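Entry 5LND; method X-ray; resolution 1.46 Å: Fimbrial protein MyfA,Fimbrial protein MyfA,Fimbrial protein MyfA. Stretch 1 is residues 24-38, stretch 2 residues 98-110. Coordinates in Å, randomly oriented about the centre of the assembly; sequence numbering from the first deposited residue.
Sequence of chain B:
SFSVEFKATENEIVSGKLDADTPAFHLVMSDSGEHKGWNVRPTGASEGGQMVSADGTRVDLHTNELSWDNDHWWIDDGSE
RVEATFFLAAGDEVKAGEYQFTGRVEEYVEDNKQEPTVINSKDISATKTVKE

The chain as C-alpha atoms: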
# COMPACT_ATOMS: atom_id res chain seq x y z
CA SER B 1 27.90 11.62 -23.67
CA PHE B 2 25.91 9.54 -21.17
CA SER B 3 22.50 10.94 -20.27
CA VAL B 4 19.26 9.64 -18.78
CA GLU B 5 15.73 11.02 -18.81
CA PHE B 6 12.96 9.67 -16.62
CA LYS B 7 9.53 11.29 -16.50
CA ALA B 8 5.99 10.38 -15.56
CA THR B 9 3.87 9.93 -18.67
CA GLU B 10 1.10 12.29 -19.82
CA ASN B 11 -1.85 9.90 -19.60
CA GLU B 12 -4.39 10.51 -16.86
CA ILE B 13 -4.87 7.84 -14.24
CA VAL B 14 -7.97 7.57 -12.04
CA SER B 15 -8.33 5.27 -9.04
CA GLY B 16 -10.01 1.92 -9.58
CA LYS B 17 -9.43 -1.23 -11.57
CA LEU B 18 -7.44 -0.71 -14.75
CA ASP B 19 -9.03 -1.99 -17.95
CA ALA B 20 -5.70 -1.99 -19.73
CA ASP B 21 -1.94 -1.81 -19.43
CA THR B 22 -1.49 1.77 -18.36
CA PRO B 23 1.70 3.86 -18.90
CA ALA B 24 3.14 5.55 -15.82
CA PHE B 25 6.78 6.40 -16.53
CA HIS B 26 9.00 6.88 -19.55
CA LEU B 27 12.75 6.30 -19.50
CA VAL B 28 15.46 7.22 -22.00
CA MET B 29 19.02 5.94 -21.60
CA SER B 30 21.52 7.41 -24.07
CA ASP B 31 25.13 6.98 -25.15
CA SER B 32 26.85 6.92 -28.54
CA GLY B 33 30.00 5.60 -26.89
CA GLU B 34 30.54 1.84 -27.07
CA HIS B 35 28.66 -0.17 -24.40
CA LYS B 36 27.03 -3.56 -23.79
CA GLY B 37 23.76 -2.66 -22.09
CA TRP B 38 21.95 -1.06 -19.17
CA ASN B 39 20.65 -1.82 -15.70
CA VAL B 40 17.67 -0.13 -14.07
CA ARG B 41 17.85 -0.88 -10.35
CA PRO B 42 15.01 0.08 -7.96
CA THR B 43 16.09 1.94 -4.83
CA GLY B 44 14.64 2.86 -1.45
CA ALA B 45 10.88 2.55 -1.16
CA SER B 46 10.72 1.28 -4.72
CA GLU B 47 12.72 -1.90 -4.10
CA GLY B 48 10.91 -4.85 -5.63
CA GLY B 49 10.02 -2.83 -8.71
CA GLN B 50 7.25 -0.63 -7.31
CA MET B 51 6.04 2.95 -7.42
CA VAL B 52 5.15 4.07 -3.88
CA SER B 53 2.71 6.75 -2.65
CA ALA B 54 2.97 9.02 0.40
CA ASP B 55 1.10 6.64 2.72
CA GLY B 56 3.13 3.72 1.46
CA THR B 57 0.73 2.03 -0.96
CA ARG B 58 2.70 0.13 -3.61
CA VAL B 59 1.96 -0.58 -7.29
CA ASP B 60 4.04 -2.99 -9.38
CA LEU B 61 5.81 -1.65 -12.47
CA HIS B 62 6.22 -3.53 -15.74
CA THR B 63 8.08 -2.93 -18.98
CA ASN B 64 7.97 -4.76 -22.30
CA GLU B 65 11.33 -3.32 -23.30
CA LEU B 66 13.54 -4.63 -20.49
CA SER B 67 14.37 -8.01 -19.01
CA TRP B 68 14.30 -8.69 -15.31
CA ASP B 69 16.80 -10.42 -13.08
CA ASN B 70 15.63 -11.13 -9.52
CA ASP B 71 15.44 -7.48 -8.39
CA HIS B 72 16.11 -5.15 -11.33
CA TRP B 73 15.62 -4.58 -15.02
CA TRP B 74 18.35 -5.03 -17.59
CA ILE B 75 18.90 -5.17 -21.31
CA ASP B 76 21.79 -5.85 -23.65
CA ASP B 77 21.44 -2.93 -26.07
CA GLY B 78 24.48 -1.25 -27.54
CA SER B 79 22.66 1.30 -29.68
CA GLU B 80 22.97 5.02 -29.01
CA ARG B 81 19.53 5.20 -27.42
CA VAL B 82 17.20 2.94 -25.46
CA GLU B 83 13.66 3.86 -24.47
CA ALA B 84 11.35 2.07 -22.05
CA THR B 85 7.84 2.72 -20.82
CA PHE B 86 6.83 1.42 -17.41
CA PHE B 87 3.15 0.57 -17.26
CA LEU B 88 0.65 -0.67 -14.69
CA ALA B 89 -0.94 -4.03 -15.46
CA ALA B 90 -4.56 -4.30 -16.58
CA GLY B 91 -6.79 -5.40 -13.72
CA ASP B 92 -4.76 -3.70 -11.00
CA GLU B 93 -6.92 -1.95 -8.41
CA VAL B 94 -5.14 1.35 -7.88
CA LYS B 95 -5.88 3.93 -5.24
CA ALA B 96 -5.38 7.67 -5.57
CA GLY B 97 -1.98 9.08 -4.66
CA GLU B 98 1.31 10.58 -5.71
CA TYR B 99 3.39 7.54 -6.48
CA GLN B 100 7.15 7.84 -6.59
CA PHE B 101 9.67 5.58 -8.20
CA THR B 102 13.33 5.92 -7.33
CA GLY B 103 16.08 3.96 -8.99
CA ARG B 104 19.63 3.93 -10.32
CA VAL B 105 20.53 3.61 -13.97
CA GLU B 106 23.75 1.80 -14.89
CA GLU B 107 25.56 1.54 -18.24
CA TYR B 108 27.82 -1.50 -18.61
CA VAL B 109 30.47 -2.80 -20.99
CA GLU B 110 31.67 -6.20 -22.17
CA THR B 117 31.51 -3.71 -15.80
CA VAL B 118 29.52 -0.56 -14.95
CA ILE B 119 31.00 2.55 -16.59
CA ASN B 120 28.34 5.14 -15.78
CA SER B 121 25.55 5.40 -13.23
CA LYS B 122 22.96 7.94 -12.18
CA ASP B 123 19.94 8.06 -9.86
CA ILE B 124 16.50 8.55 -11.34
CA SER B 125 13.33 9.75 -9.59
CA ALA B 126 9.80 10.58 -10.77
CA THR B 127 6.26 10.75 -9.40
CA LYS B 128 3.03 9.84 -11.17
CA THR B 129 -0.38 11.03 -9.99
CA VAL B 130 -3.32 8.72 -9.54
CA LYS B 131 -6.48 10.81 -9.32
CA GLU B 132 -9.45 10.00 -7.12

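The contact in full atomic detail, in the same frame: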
# COMPACT_ATOMS: atom_id res chain seq x y z
N ALA B 24 2.93 4.74 -17.01
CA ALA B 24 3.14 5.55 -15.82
C ALA B 24 4.43 6.37 -15.89
O ALA B 24 4.47 7.52 -15.47
CB ALA B 24 3.14 4.68 -14.58
N PHE B 25 5.49 5.74 -16.41
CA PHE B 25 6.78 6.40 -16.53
C PHE B 25 7.42 6.13 -17.88
O PHE B 25 7.18 5.08 -18.49
CB PHE B 25 7.75 5.91 -15.44
CG PHE B 25 7.36 6.28 -14.04
CD1 PHE B 25 7.35 7.61 -13.62
CD2 PHE B 25 7.05 5.30 -13.12
CE1 PHE B 25 7.00 7.94 -12.32
CE2 PHE B 25 6.71 5.62 -11.82
CZ PHE B 25 6.68 6.95 -11.43
N HIS B 26 8.23 7.08 -18.34
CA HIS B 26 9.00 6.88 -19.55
C HIS B 26 10.48 7.14 -19.28
O HIS B 26 10.83 8.14 -18.65
CB HIS B 26 8.51 7.79 -20.67
CG HIS B 26 9.23 7.60 -21.97
ND1 HIS B 26 9.07 6.47 -22.74
CD2 HIS B 26 10.10 8.39 -22.63
CE1 HIS B 26 9.82 6.58 -23.83
NE2 HIS B 26 10.45 7.73 -23.79
N LEU B 27 11.32 6.24 -19.76
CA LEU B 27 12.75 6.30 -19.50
C LEU B 27 13.54 6.33 -20.79
O LEU B 27 13.21 5.62 -21.73
CB LEU B 27 13.18 5.07 -18.69
CG LEU B 27 14.68 4.80 -18.61
CD1 LEU B 27 15.38 5.83 -17.78
CD2 LEU B 27 14.92 3.42 -18.07
N VAL B 28 14.57 7.17 -20.85
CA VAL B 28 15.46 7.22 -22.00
C VAL B 28 16.91 7.15 -21.55
O VAL B 28 17.38 8.04 -20.84
CB VAL B 28 15.26 8.50 -22.83
CG1 VAL B 28 16.17 8.49 -24.03
CG2 VAL B 28 13.82 8.61 -23.27
N MET B 29 17.62 6.11 -21.96
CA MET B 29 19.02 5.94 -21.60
C MET B 29 19.90 6.07 -22.85
O MET B 29 19.82 5.25 -23.76
CB MET B 29 19.24 4.58 -20.92
CG MET B 29 18.47 4.38 -19.62
SD MET B 29 18.46 2.69 -19.01
CE MET B 29 17.40 1.89 -20.19
N SER B 30 20.73 7.10 -22.88
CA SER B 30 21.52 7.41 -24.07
C SER B 30 23.03 7.33 -23.90
O SER B 30 23.58 7.69 -22.85
CB SER B 30 21.15 8.79 -24.60
OG SER B 30 19.82 8.81 -25.08
N ASP B 31 23.69 6.84 -24.95
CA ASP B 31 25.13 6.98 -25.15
C ASP B 31 25.54 6.49 -26.53
O ASP B 31 25.18 5.39 -26.93
CB ASP B 31 25.93 6.21 -24.10
CG ASP B 31 27.35 6.71 -23.98
OD1 ASP B 31 27.76 7.54 -24.82
OD2 ASP B 31 28.06 6.28 -23.06
N SER B 32 26.32 7.31 -27.23
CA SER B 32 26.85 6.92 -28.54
C SER B 32 28.20 6.23 -28.39
O SER B 32 28.71 5.64 -29.33
CB SER B 32 27.00 8.14 -29.43
OG SER B 32 27.75 9.16 -28.79
N GLY B 33 28.78 6.33 -27.19
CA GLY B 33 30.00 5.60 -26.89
C GLY B 33 29.70 4.12 -26.82
O GLY B 33 28.56 3.72 -26.60
N GLU B 34 30.73 3.29 -27.02
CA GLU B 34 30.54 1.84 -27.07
C GLU B 34 30.18 1.27 -25.69
O GLU B 34 30.86 1.56 -24.70
CB GLU B 34 31.80 1.17 -27.62
CG GLU B 34 31.64 -0.33 -27.85
CD GLU B 34 32.97 -1.07 -27.97
OE1 GLU B 34 33.99 -0.57 -27.45
OE2 GLU B 34 32.99 -2.15 -28.57
N HIS B 35 29.13 0.46 -25.64
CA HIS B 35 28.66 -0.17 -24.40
C HIS B 35 27.87 -1.45 -24.65
O HIS B 35 27.35 -1.65 -25.75
CB HIS B 35 27.79 0.81 -23.60
CG HIS B 35 26.57 1.27 -24.33
ND1 HIS B 35 26.58 2.32 -25.22
CD2 HIS B 35 25.29 0.83 -24.29
CE1 HIS B 35 25.36 2.50 -25.70
NE2 HIS B 35 24.56 1.61 -25.16
N LYS B 36 27.76 -2.31 -23.64
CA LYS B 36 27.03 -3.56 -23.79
C LYS B 36 25.53 -3.42 -23.55
O LYS B 36 24.72 -3.88 -24.36
CB LYS B 36 27.59 -4.62 -22.85
CG LYS B 36 27.08 -6.01 -23.13
CD LYS B 36 27.61 -7.01 -22.12
CE LYS B 36 27.10 -8.41 -22.41
NZ LYS B 36 27.56 -9.34 -21.36
N GLY B 37 25.16 -2.79 -22.44
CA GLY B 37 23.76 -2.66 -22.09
C GLY B 37 23.53 -1.77 -20.89
O GLY B 37 24.40 -0.98 -20.53
N TRP B 38 22.36 -1.90 -20.29
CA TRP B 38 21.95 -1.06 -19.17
C TRP B 38 21.31 -1.86 -18.03
O TRP B 38 20.74 -2.93 -18.26
CB TRP B 38 20.95 0.01 -19.64
CG TRP B 38 21.40 0.82 -20.82
CD1 TRP B 38 21.28 0.50 -22.14
CD2 TRP B 38 22.04 2.10 -20.78
NE1 TRP B 38 21.80 1.49 -22.92
CE2 TRP B 38 22.28 2.49 -22.11
CE3 TRP B 38 22.43 2.96 -19.75
CZ2 TRP B 38 22.89 3.70 -22.44
CZ3 TRP B 38 23.03 4.15 -20.07
CH2 TRP B 38 23.26 4.51 -21.40
N GLU B 98 0.16 10.15 -4.95
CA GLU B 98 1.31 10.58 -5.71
C GLU B 98 2.36 9.50 -5.56
O GLU B 98 2.98 9.37 -4.51
CB GLU B 98 1.83 11.91 -5.17
CG GLU B 98 0.78 13.02 -5.16
CD GLU B 98 0.33 13.38 -6.56
OE1 GLU B 98 1.19 13.42 -7.46
OE2 GLU B 98 -0.88 13.60 -6.76
N TYR B 99 2.54 8.70 -6.61
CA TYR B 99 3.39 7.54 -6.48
C TYR B 99 4.77 7.77 -7.05
O TYR B 99 4.93 8.08 -8.22
CB TYR B 99 2.78 6.35 -7.19
CG TYR B 99 1.51 5.81 -6.60
CD1 TYR B 99 1.54 4.73 -5.74
CD2 TYR B 99 0.27 6.34 -6.96
CE1 TYR B 99 0.38 4.20 -5.23
CE2 TYR B 99 -0.89 5.81 -6.45
CZ TYR B 99 -0.83 4.75 -5.59
OH TYR B 99 -1.98 4.21 -5.07
N GLN B 100 5.78 7.57 -6.21
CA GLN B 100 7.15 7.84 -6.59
C GLN B 100 7.93 6.58 -6.89
O GLN B 100 7.85 5.60 -6.16
CB GLN B 100 7.85 8.62 -5.49
CG GLN B 100 9.21 9.14 -5.87
CD GLN B 100 9.95 9.74 -4.70
OE1 GLN B 100 9.87 9.25 -3.57
NE2 GLN B 100 10.70 10.81 -4.96
N PHE B 101 8.68 6.60 -7.98
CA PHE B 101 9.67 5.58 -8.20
C PHE B 101 11.05 6.21 -8.12
O PHE B 101 11.30 7.27 -8.69
CB PHE B 101 9.47 4.89 -9.55
CG PHE B 101 10.50 3.85 -9.84
CD1 PHE B 101 10.34 2.55 -9.38
CD2 PHE B 101 11.64 4.17 -10.56
CE1 PHE B 101 11.30 1.59 -9.65
CE2 PHE B 101 12.61 3.22 -10.83
CZ PHE B 101 12.44 1.93 -10.38
N THR B 102 11.93 5.55 -7.38
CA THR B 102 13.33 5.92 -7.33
C THR B 102 14.13 4.73 -7.81
O THR B 102 13.77 3.57 -7.57
CB THR B 102 13.75 6.30 -5.90
OG1 THR B 102 13.42 5.25 -4.98
CG2 THR B 102 13.05 7.57 -5.47
N GLY B 103 15.22 5.01 -8.50
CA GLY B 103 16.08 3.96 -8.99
C GLY B 103 17.41 4.49 -9.48
O GLY B 103 17.62 5.70 -9.55
N ARG B 104 18.32 3.57 -9.81
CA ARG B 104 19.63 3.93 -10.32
C ARG B 104 19.86 3.29 -11.67
O ARG B 104 19.70 2.08 -11.83
CB ARG B 104 20.72 3.47 -9.35
CG ARG B 104 22.12 3.67 -9.88
CD ARG B 104 23.16 3.37 -8.82
NE ARG B 104 23.29 1.94 -8.57
CZ ARG B 104 22.71 1.29 -7.56
NH1 ARG B 104 21.95 1.95 -6.69
NH2 ARG B 104 22.88 -0.01 -7.41
N VAL B 105 20.22 4.10 -12.65
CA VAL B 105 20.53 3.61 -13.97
C VAL B 105 22.01 3.29 -14.06
O VAL B 105 22.83 4.04 -13.55
CB VAL B 105 20.14 4.62 -15.05
CG1 VAL B 105 20.48 4.09 -16.42
CG2 VAL B 105 18.66 4.89 -14.96
N GLU B 106 22.35 2.17 -14.70
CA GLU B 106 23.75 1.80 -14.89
C GLU B 106 24.04 1.37 -16.33
O GLU B 106 23.35 0.53 -16.89
CB GLU B 106 24.11 0.65 -13.94
CG GLU B 106 23.87 0.93 -12.48
CD GLU B 106 24.17 -0.28 -11.63
OE1 GLU B 106 24.12 -1.40 -12.18
OE2 GLU B 106 24.47 -0.13 -10.42
N GLU B 107 25.08 1.95 -16.92
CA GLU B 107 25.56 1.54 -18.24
C GLU B 107 26.74 0.60 -18.06
O GLU B 107 27.67 0.92 -17.32
CB GLU B 107 26.02 2.76 -19.03
CG GLU B 107 26.57 2.44 -20.41
CD GLU B 107 27.22 3.64 -21.10
OE1 GLU B 107 27.55 4.62 -20.41
OE2 GLU B 107 27.39 3.59 -22.32
N TYR B 108 26.71 -0.55 -18.73
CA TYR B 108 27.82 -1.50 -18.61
C TYR B 108 28.51 -1.83 -19.93
O TYR B 108 27.99 -1.56 -21.01
CB TYR B 108 27.39 -2.77 -17.85
CG TYR B 108 26.22 -3.52 -18.43
CD1 TYR B 108 26.36 -4.35 -19.53
CD2 TYR B 108 24.97 -3.45 -17.83
CE1 TYR B 108 25.30 -5.05 -20.04
CE2 TYR B 108 23.89 -4.15 -18.33
CZ TYR B 108 24.06 -4.94 -19.45
OH TYR B 108 22.99 -5.65 -19.96
N VAL B 109 29.71 -2.40 -19.82
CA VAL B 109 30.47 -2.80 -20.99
C VAL B 109 30.80 -4.28 -20.93
O VAL B 109 30.70 -4.90 -19.87
CB VAL B 109 31.78 -2.01 -21.18
CG1 VAL B 109 31.50 -0.54 -21.44
CG2 VAL B 109 32.73 -2.20 -19.99
N GLU B 110 31.20 -4.82 -22.08
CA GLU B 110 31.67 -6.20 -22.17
C GLU B 110 33.00 -6.35 -21.44
O GLU B 110 33.93 -5.56 -21.63
CB GLU B 110 31.85 -6.61 -23.63
CG GLU B 110 30.55 -6.75 -24.42
CD GLU B 110 30.46 -5.79 -25.61
OE1 GLU B 110 31.51 -5.47 -26.22
OE2 GLU B 110 29.34 -5.36 -25.94

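Two segments distant in sequence can meet in more than one way, and residues 24-38 and 98-110 of MyfA combine two of them: packing of side chains between strands, then direct pairing of backbones. Along strand 24-30 the axes stay 9.1 Å apart at their closest and cross at 31°, too far for backbone hydrogen bonds, so side chains fill the gap. Alternation sends every second residue toward stretch 2. Phe 25 leads, its CE2 lying 3.6 Å from CB of Phe 101, while the ring edge meets the carbonyl oxygen of Tyr 99. Leu 27 makes a looser apolar contact with Val 105, and the flexible thioether of Met 29 a tighter one, SD to Val 105 CG1 at 3.6 Å. All these side chains are buried, a setting that suits their apolar character.

The loop brings polar groups inward. Asp 31 OD2 lies just 2.9 Å from Glu 107 OE2, an approach of two carboxylate oxygens that counts as like charges close together unless one of them carries a proton, which these atoms alone do not settle. Asp 31 OD1 instead accepts from the backbone N of Gly 33, and His 35 ND1 donates to Gly 33 O, bracing the turn.

Backbone pairing then takes over. Lys 36 N donates to Tyr 108 O at 2.7 Å, an acceptor it shares with a weak bond from Gly 37 N, and Tyr 108 N returns a nearly linear bond to Gly 37 O at 3.0 Å. Gly 37 fits this antiparallel position: its CA sits over the Tyr 108 ring, 3.8 Å from the ring centroid, and a CB would clash with Tyr 108 OH. Finally, Trp 38 lays its six-membered ring against the aliphatic part of Glu 107, whose CG lies over one face, while Trp 38 CE3 reaches Val 105 CG1 at 4.0 Å, rejoining the apolar layer.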